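Local structure of outer membrane associated protein (Francisella tularensis subsp. tularensis, 6U83) at residues A[81-84]-A[85-89]; A[125-128]-A[129-133]; A[150-153]-A[154-158]. The protein is an outer-membrane protein, possibly a porin, whose OmpA-like domain, described here, binds D-alanine in a pocket and may bind peptidoglycan, as its relatives do. All coordinates share one frame; numbering follows the deposited sequence.

Interaction 1 of 3, residues A[81-84]-A[85-89]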
loop_
_atom_site.group_PDB
_atom_site.type_symbol
_atom_site.label_atom_id
_atom_site.label_comp_id
_atom_site.label_asym_id
_atom_site.label_seq_id
_atom_site.Cartn_x
_atom_site.Cartn_y
_atom_site.Cartn_z
ATOM N N SER A 81 7.070 -6.626 4.401
ATOM C CA SER A 81 8.061 -6.521 3.337
ATOM C C SER A 81 8.193 -5.090 2.847
ATOM O O SER A 81 9.295 -4.634 2.522
ATOM C CB SER A 81 7.686 -7.436 2.180
ATOM O OG SER A 81 7.886 -8.787 2.542
ATOM N N PHE A 82 7.071 -4.381 2.759
ATOM C CA PHE A 82 7.100 -2.964 2.422
ATOM C C PHE A 82 7.987 -2.198 3.390
ATOM O O PHE A 82 8.830 -1.395 2.978
ATOM C CB PHE A 82 5.671 -2.429 2.452
ATOM C CG PHE A 82 5.513 -1.078 1.850
ATOM C CD1 PHE A 82 5.683 -0.891 0.497
ATOM C CD2 PHE A 82 5.154 -0.005 2.628
ATOM C CE1 PHE A 82 5.515 0.336 -0.062
ATOM C CE2 PHE A 82 4.985 1.222 2.070
ATOM C CZ PHE A 82 5.167 1.394 0.721
ATOM N N VAL A 83 7.816 -2.444 4.692
ATOM C CA VAL A 83 8.593 -1.731 5.701
ATOM C C VAL A 83 10.065 -2.115 5.615
ATOM O O VAL A 83 10.954 -1.261 5.754
ATOM C CB VAL A 83 8.010 -2.002 7.100
ATOM C CG1 VAL A 83 8.927 -1.465 8.183
ATOM C CG2 VAL A 83 6.618 -1.391 7.218
ATOM N N ASN A 84 10.346 -3.403 5.383
ATOM C CA ASN A 84 11.722 -3.882 5.259
ATOM C C ASN A 84 12.469 -3.154 4.147
ATOM O O ASN A 84 13.677 -2.904 4.257
ATOM C CB ASN A 84 11.717 -5.394 5.003
ATOM C CG ASN A 84 12.834 -6.122 5.731
ATOM O OD1 ASN A 84 12.686 -6.496 6.897
ATOM N ND2 ASN A 84 13.954 -6.339 5.045
ATOM N N PHE A 85 11.763 -2.796 3.076
ATOM C CA PHE A 85 12.368 -2.025 1.998
ATOM C C PHE A 85 12.613 -0.582 2.423
ATOM O O PHE A 85 13.664 -0.004 2.115
ATOM C CB PHE A 85 11.455 -2.096 0.778
ATOM C CG PHE A 85 11.914 -1.274 -0.391
ATOM C CD1 PHE A 85 12.979 -1.682 -1.164
ATOM C CD2 PHE A 85 11.236 -0.128 -0.750
ATOM C CE1 PHE A 85 13.380 -0.948 -2.253
ATOM C CE2 PHE A 85 11.636 0.614 -1.837
ATOM C CZ PHE A 85 12.710 0.202 -2.591
ATOM N N ILE A 86 11.654 0.011 3.138
ATOM C CA ILE A 86 11.813 1.376 3.627
ATOM C C ILE A 86 13.018 1.475 4.557
ATOM O O ILE A 86 13.839 2.390 4.436
ATOM C CB ILE A 86 10.521 1.844 4.320
ATOM C CG1 ILE A 86 9.401 1.981 3.293
ATOM C CG2 ILE A 86 10.741 3.162 5.064
ATOM C CD1 ILE A 86 8.034 1.938 3.923
ATOM N N LYS A 87 13.147 0.531 5.495
ATOM C CA LYS A 87 14.276 0.582 6.423
ATOM C C LYS A 87 15.603 0.338 5.713
ATOM O O LYS A 87 16.639 0.865 6.132
ATOM C CB LYS A 87 14.086 -0.431 7.553
ATOM C CG LYS A 87 12.946 -0.109 8.514
ATOM C CD LYS A 87 13.010 -0.960 9.792
ATOM C CE LYS A 87 12.727 -2.433 9.527
ATOM N NZ LYS A 87 12.939 -3.274 10.743
ATOM N N ASP A 88 15.595 -0.453 4.641
ATOM C CA ASP A 88 16.839 -0.722 3.934
ATOM C C ASP A 88 17.190 0.397 2.970
ATOM O O ASP A 88 18.367 0.730 2.807
ATOM C CB ASP A 88 16.753 -2.054 3.193
ATOM C CG ASP A 88 17.126 -3.230 4.075
ATOM O OD1 ASP A 88 18.087 -3.097 4.866
ATOM O OD2 ASP A 88 16.456 -4.284 3.982
ATOM N N SER A 89 16.191 0.991 2.327
ATOM C CA SER A 89 16.440 2.100 1.418
ATOM C C SER A 89 16.686 3.413 2.141
ATOM O O SER A 89 16.964 4.420 1.481
ATOM C CB SER A 89 15.267 2.260 0.454
ATOM O OG SER A 89 15.088 1.074 -0.299
#
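Phe82 O takes Ile86 N at 3.2 Å in a regular helical bond and, more weakly, Phe85 N at 3.3 Å, so two successive amides of the next turn grip one carbonyl. The straightest bond of the ladder is one residue on, where Lys87 N reaches Val83 O at 2.8 Å with an N-H...O angle of 167°.

Over this backbone the side chains meet four residues apart. The Phe82 ring is swung to the carbonyl side of its residue, CG lying opposite the backbone N (chi1 -168°), and Phe82 CE2 meets Ile86 CD1 at 3.6 Å. Aromatic and branched aliphatic groups suit this buried face: Phe82 and Ile86 both rest on Val94, and Phe82 and Phe85 on Val58 and Val166. At the border of the buried face, Val83 CG1 lies 4.1 Å from Lys87 CE, the methylenes of the bent, exposed lysine giving an apolar neighbour while its ammonium goes on to a weak bond with Leu131 O. Asn84 and Asp88 run side by side in the same direction, polar groups fitting the outer side. The result is an amphipathic helix laid against a beta-sheet, the alpha/beta layering of the OmpA-like fold.

Interaction 2 of 3, residues A[125-128]-A[129-133]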
loop_
_atom_site.group_PDB
_atom_site.type_symbol
_atom_site.label_atom_id
_atom_site.label_comp_id
_atom_site.label_asym_id
_atom_site.label_seq_id
_atom_site.Cartn_x
_atom_site.Cartn_y
_atom_site.Cartn_z
ATOM N N ALA A 125 -0.636 2.028 9.378
ATOM C CA ALA A 125 0.469 2.768 9.978
ATOM C C ALA A 125 0.815 2.226 11.355
ATOM O O ALA A 125 1.991 2.181 11.730
ATOM C CB ALA A 125 0.128 4.250 10.063
ATOM N N ASP A 126 -0.198 1.820 12.124
ATOM C CA ASP A 126 0.063 1.235 13.432
ATOM C C ASP A 126 0.965 0.019 13.312
ATOM O O ASP A 126 1.954 -0.104 14.045
ATOM C CB ASP A 126 -1.252 0.859 14.106
ATOM C CG ASP A 126 -1.965 2.056 14.712
ATOM O OD1 ASP A 126 -1.451 3.194 14.599
ATOM O OD2 ASP A 126 -3.044 1.853 15.314
ATOM N N TYR A 127 0.650 -0.883 12.374
ATOM C CA TYR A 127 1.449 -2.093 12.200
ATOM C C TYR A 127 2.870 -1.763 11.771
ATOM O O TYR A 127 3.829 -2.382 12.248
ATOM C CB TYR A 127 0.796 -3.017 11.177
ATOM C CG TYR A 127 1.419 -4.401 11.156
ATOM C CD1 TYR A 127 1.405 -5.209 12.292
ATOM C CD2 TYR A 127 2.019 -4.903 10.003
ATOM C CE1 TYR A 127 1.972 -6.479 12.281
ATOM C CE2 TYR A 127 2.583 -6.176 9.984
ATOM C CZ TYR A 127 2.555 -6.953 11.122
ATOM O OH TYR A 127 3.121 -8.204 11.106
ATOM N N MET A 128 3.021 -0.806 10.855
ATOM C CA MET A 128 4.351 -0.352 10.469
ATOM C C MET A 128 5.163 0.040 11.690
ATOM O O MET A 128 6.359 -0.264 11.778
ATOM C CB MET A 128 4.238 0.829 9.510
ATOM C CG MET A 128 3.581 0.472 8.209
ATOM S SD MET A 128 3.545 1.876 7.096
ATOM C CE MET A 128 3.516 1.044 5.509
ATOM N N LYS A 129 4.520 0.703 12.653
ATOM C CA LYS A 129 5.228 1.122 13.853
ATOM C C LYS A 129 5.635 -0.079 14.697
ATOM O O LYS A 129 6.748 -0.111 15.239
ATOM C CB LYS A 129 4.368 2.101 14.658
ATOM C CG LYS A 129 4.269 3.493 14.028
ATOM C CD LYS A 129 3.418 4.434 14.857
ATOM C CE LYS A 129 2.040 4.646 14.242
ATOM N NZ LYS A 129 1.231 5.639 15.029
ATOM N N GLN A 130 4.752 -1.081 14.816
ATOM C CA GLN A 130 5.114 -2.306 15.528
ATOM C C GLN A 130 6.369 -2.930 14.936
ATOM O O GLN A 130 7.191 -3.501 15.661
ATOM C CB GLN A 130 3.957 -3.308 15.486
ATOM C CG GLN A 130 2.719 -2.896 16.265
ATOM C CD GLN A 130 1.570 -3.875 16.083
ATOM O OE1 GLN A 130 1.745 -5.090 16.211
ATOM N NE2 GLN A 130 0.388 -3.350 15.769
ATOM N N LEU A 131 6.544 -2.809 13.623
ATOM C CA LEU A 131 7.659 -3.409 12.909
ATOM C C LEU A 131 8.981 -2.663 13.072
ATOM O O LEU A 131 9.973 -3.067 12.456
ATOM C CB LEU A 131 7.297 -3.509 11.434
ATOM C CG LEU A 131 6.065 -4.386 11.216
ATOM C CD1 LEU A 131 5.681 -4.440 9.751
ATOM C CD2 LEU A 131 6.325 -5.777 11.743
ATOM N N GLY A 132 9.032 -1.596 13.865
ATOM C CA GLY A 132 10.267 -0.866 14.080
ATOM C C GLY A 132 10.466 0.356 13.210
ATOM O O GLY A 132 11.586 0.886 13.163
ATOM N N LEU A 133 9.425 0.807 12.513
ATOM C CA LEU A 133 9.459 2.044 11.748
ATOM C C LEU A 133 8.921 3.181 12.605
ATOM O O LEU A 133 7.962 3.007 13.360
ATOM C CB LEU A 133 8.633 1.907 10.469
ATOM C CG LEU A 133 8.779 3.017 9.432
ATOM C CD1 LEU A 133 10.180 3.012 8.836
ATOM C CD2 LEU A 133 7.731 2.848 8.352
#
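A Schellman motif closes helix 110-130, joining Met128 to Leu133 where the chain turns off toward strand 138-142 of a beta-alpha-beta unit. Gly132 makes the reversal at a phi of 96°, a backbone angle at which a beta carbon would jam against the preceding carbonyl oxygen, which is why glycine suits the place. Two bonds lead back into the last turn: Gly132 N to Lys129 O at 3.1 Å, and a weak one from Leu133 N to Met128 O at 3.3 Å. The hydrophobic pair usual for this motif accompanies them, Leu133 CD2 lying 4.2 Å from Met128 CB, and both side chains also touch Ile138.

On another side of the helix Leu131 comes over one face of the Tyr127 ring in a CH-pi contact, Leu131 CG being 4.3 Å from the ring centroid and 17° off the normal. The leucine methyls spread toward different parts of the ring: Leu131 CD1 is 3.6 Å from Tyr127 CE2, while Leu131 CD2 lies nearer Tyr127 CZ and OH. The tyrosine's first torsion, -168°, turns the ring to the carbonyl side, over Leu131. The Gln130 amide crosses almost perpendicular to the ring, Gln130 OE1 lying 3.9 Å from Tyr127 CD1. On the solvent side Lys129 bends back so that Lys129 NZ makes a long salt bridge of 3.7 Å with Asp126 OD1, an oxygen that also accepts a hydrogen bond from Gln122 NE2.

The chemistry implies a division of labour: the two backbone bonds, apolar contact and glycine geometry shape the helix end, whereas the acid is held mainly by the side-chain amide of Gln122, with the lysine probably adding a modest electrostatic attraction.

Interaction 3 of 3, residues A[150-153]-A[154-158]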
loop_
_atom_site.group_PDB
_atom_site.type_symbol
_atom_site.label_atom_id
_atom_site.label_comp_id
_atom_site.label_asym_id
_atom_site.label_seq_id
_atom_site.Cartn_x
_atom_site.Cartn_y
_atom_site.Cartn_z
ATOM N N GLY A 150 -10.149 2.221 -11.262
ATOM C CA GLY A 150 -10.679 2.283 -12.605
ATOM C C GLY A 150 -10.991 0.896 -13.136
ATOM O O GLY A 150 -10.263 -0.069 -12.891
ATOM N N GLY A 151 -12.104 0.798 -13.860
ATOM C CA GLY A 151 -12.494 -0.428 -14.516
ATOM C C GLY A 151 -13.423 -1.324 -13.728
ATOM O O GLY A 151 -13.913 -2.315 -14.277
ATOM N N ILE A 152 -13.688 -1.018 -12.461
ATOM C CA ILE A 152 -14.573 -1.841 -11.653
ATOM C C ILE A 152 -15.676 -0.955 -11.092
ATOM O O ILE A 152 -15.602 0.272 -11.136
ATOM C CB ILE A 152 -13.810 -2.583 -10.540
ATOM C CG1 ILE A 152 -13.226 -1.595 -9.544
ATOM C CG2 ILE A 152 -12.673 -3.421 -11.158
ATOM C CD1 ILE A 152 -12.343 -2.238 -8.500
ATOM N N HIS A 153 -16.738 -1.595 -10.617
ATOM C CA HIS A 153 -17.833 -0.857 -10.009
ATOM C C HIS A 153 -17.359 -0.227 -8.703
ATOM O O HIS A 153 -16.444 -0.731 -8.044
ATOM C CB HIS A 153 -19.022 -1.787 -9.770
ATOM C CG HIS A 153 -20.309 -1.081 -9.474
ATOM N ND1 HIS A 153 -20.634 -0.616 -8.216
ATOM C CD2 HIS A 153 -21.371 -0.792 -10.265
ATOM C CE1 HIS A 153 -21.830 -0.053 -8.248
ATOM N NE2 HIS A 153 -22.300 -0.151 -9.480
ATOM N N LYS A 154 -17.975 0.899 -8.336
ATOM C CA LYS A 154 -17.560 1.598 -7.123
ATOM C C LYS A 154 -17.811 0.783 -5.855
ATOM O O LYS A 154 -17.174 1.040 -4.824
ATOM C CB LYS A 154 -18.282 2.937 -7.029
ATOM C CG LYS A 154 -18.020 3.858 -8.201
ATOM C CD LYS A 154 -18.891 5.101 -8.098
ATOM C CE LYS A 154 -18.322 6.262 -8.896
ATOM N NZ LYS A 154 -19.049 7.521 -8.558
ATOM N N SER A 155 -18.726 -0.182 -5.895
ATOM C CA SER A 155 -19.043 -0.993 -4.728
ATOM C C SER A 155 -18.203 -2.261 -4.649
ATOM O O SER A 155 -18.455 -3.115 -3.791
ATOM C CB SER A 155 -20.523 -1.348 -4.746
ATOM O OG SER A 155 -20.845 -2.009 -5.955
ATOM N N ASP A 156 -17.226 -2.401 -5.524
ATOM C CA ASP A 156 -16.409 -3.600 -5.564
ATOM C C ASP A 156 -15.559 -3.666 -4.293
ATOM O O ASP A 156 -14.961 -2.668 -3.916
ATOM C CB ASP A 156 -15.539 -3.559 -6.828
ATOM C CG ASP A 156 -14.794 -4.852 -7.082
ATOM O OD1 ASP A 156 -13.926 -5.206 -6.256
ATOM O OD2 ASP A 156 -15.057 -5.499 -8.120
ATOM N N PRO A 157 -15.496 -4.817 -3.612
ATOM C CA PRO A 157 -14.657 -4.887 -2.400
ATOM C C PRO A 157 -13.196 -4.583 -2.666
ATOM O O PRO A 157 -12.456 -4.288 -1.723
ATOM C CB PRO A 157 -14.837 -6.341 -1.929
ATOM C CG PRO A 157 -16.046 -6.832 -2.633
ATOM C CD PRO A 157 -16.067 -6.125 -3.948
ATOM N N ARG A 158 -12.738 -4.660 -3.913
ATOM C CA ARG A 158 -11.351 -4.302 -4.157
ATOM C C ARG A 158 -11.075 -2.821 -3.898
ATOM O O ARG A 158 -9.912 -2.446 -3.709
ATOM C CB ARG A 158 -10.960 -4.681 -5.577
ATOM C CG ARG A 158 -10.603 -6.146 -5.729
ATOM C CD ARG A 158 -10.429 -6.522 -7.192
ATOM N NE ARG A 158 -11.688 -6.409 -7.926
ATOM C CZ ARG A 158 -11.867 -6.859 -9.166
ATOM N NH1 ARG A 158 -13.041 -6.720 -9.766
ATOM N NH2 ARG A 158 -10.868 -7.448 -9.810
#
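His153 O accepts Asp156 N at 3.1 Å, closing a type I beta turn in the loop between strands 138-142 and 161-172. The turn is braced from within by the imidazole: His153 ND1 accepts Ser155 N at 3.0 Å, with the amide close to the ring plane, so the side chain offers an acceptor to a backbone group inside the turn.

Beside it, Ile152 CD1 meets Asp156 CB at 3.8 Å, and Ile152 CG2 sits over one face of the Arg158 guanidinium, 3.6 Å from Arg158 NH1; a branched apolar side chain can thus serve both neighbours. Asp156 helps set that guanidinium plane through a side-on salt bridge, Arg158 NE to Asp156 OD1 at 3.0 Å and Arg158 NH1 to Asp156 OD2 at 2.9 Å. Both oxygens lie nearly in the guanidinium plane, but the carboxylate is tilted against it.

Farther out, Arg158 NH2 donates a hydrogen bond to Leu41 O, also steadying the plane, and Arg158 O takes Lys63 NZ, tying the loop to the domain; the Ser155 side chain lies about 7 Å from the bound D-alanine. The carboxylate itself is held in an Asx turn, Asp156 OD1 accepting Arg158 N at 2.7 Å on its anti lone pair.

In the fold
Interactions 1 and 2 are partly buried and belong to two helices, 73-89 and 110-130, that pack on each other: Phe82 CD2 lies 3.5 Å from Met128 CE, Val83 meets Met128, and Ile86 meets Leu133. Their centres are 11 Å apart, and their inward faces are aromatic and aliphatic. They differ in place along the helix, with interaction 1 keeping a regular ladder in the last turns of its helix and interaction 2 ending in a glycine-made reversal. Interaction 3 is a surface contact, its centre about 29 Å from the centres of both others and across the middle of the chain. There a backbone turn, a salt bridge and side-chain-to-backbone bonds do most of the holding, with one isoleucine packed beside them.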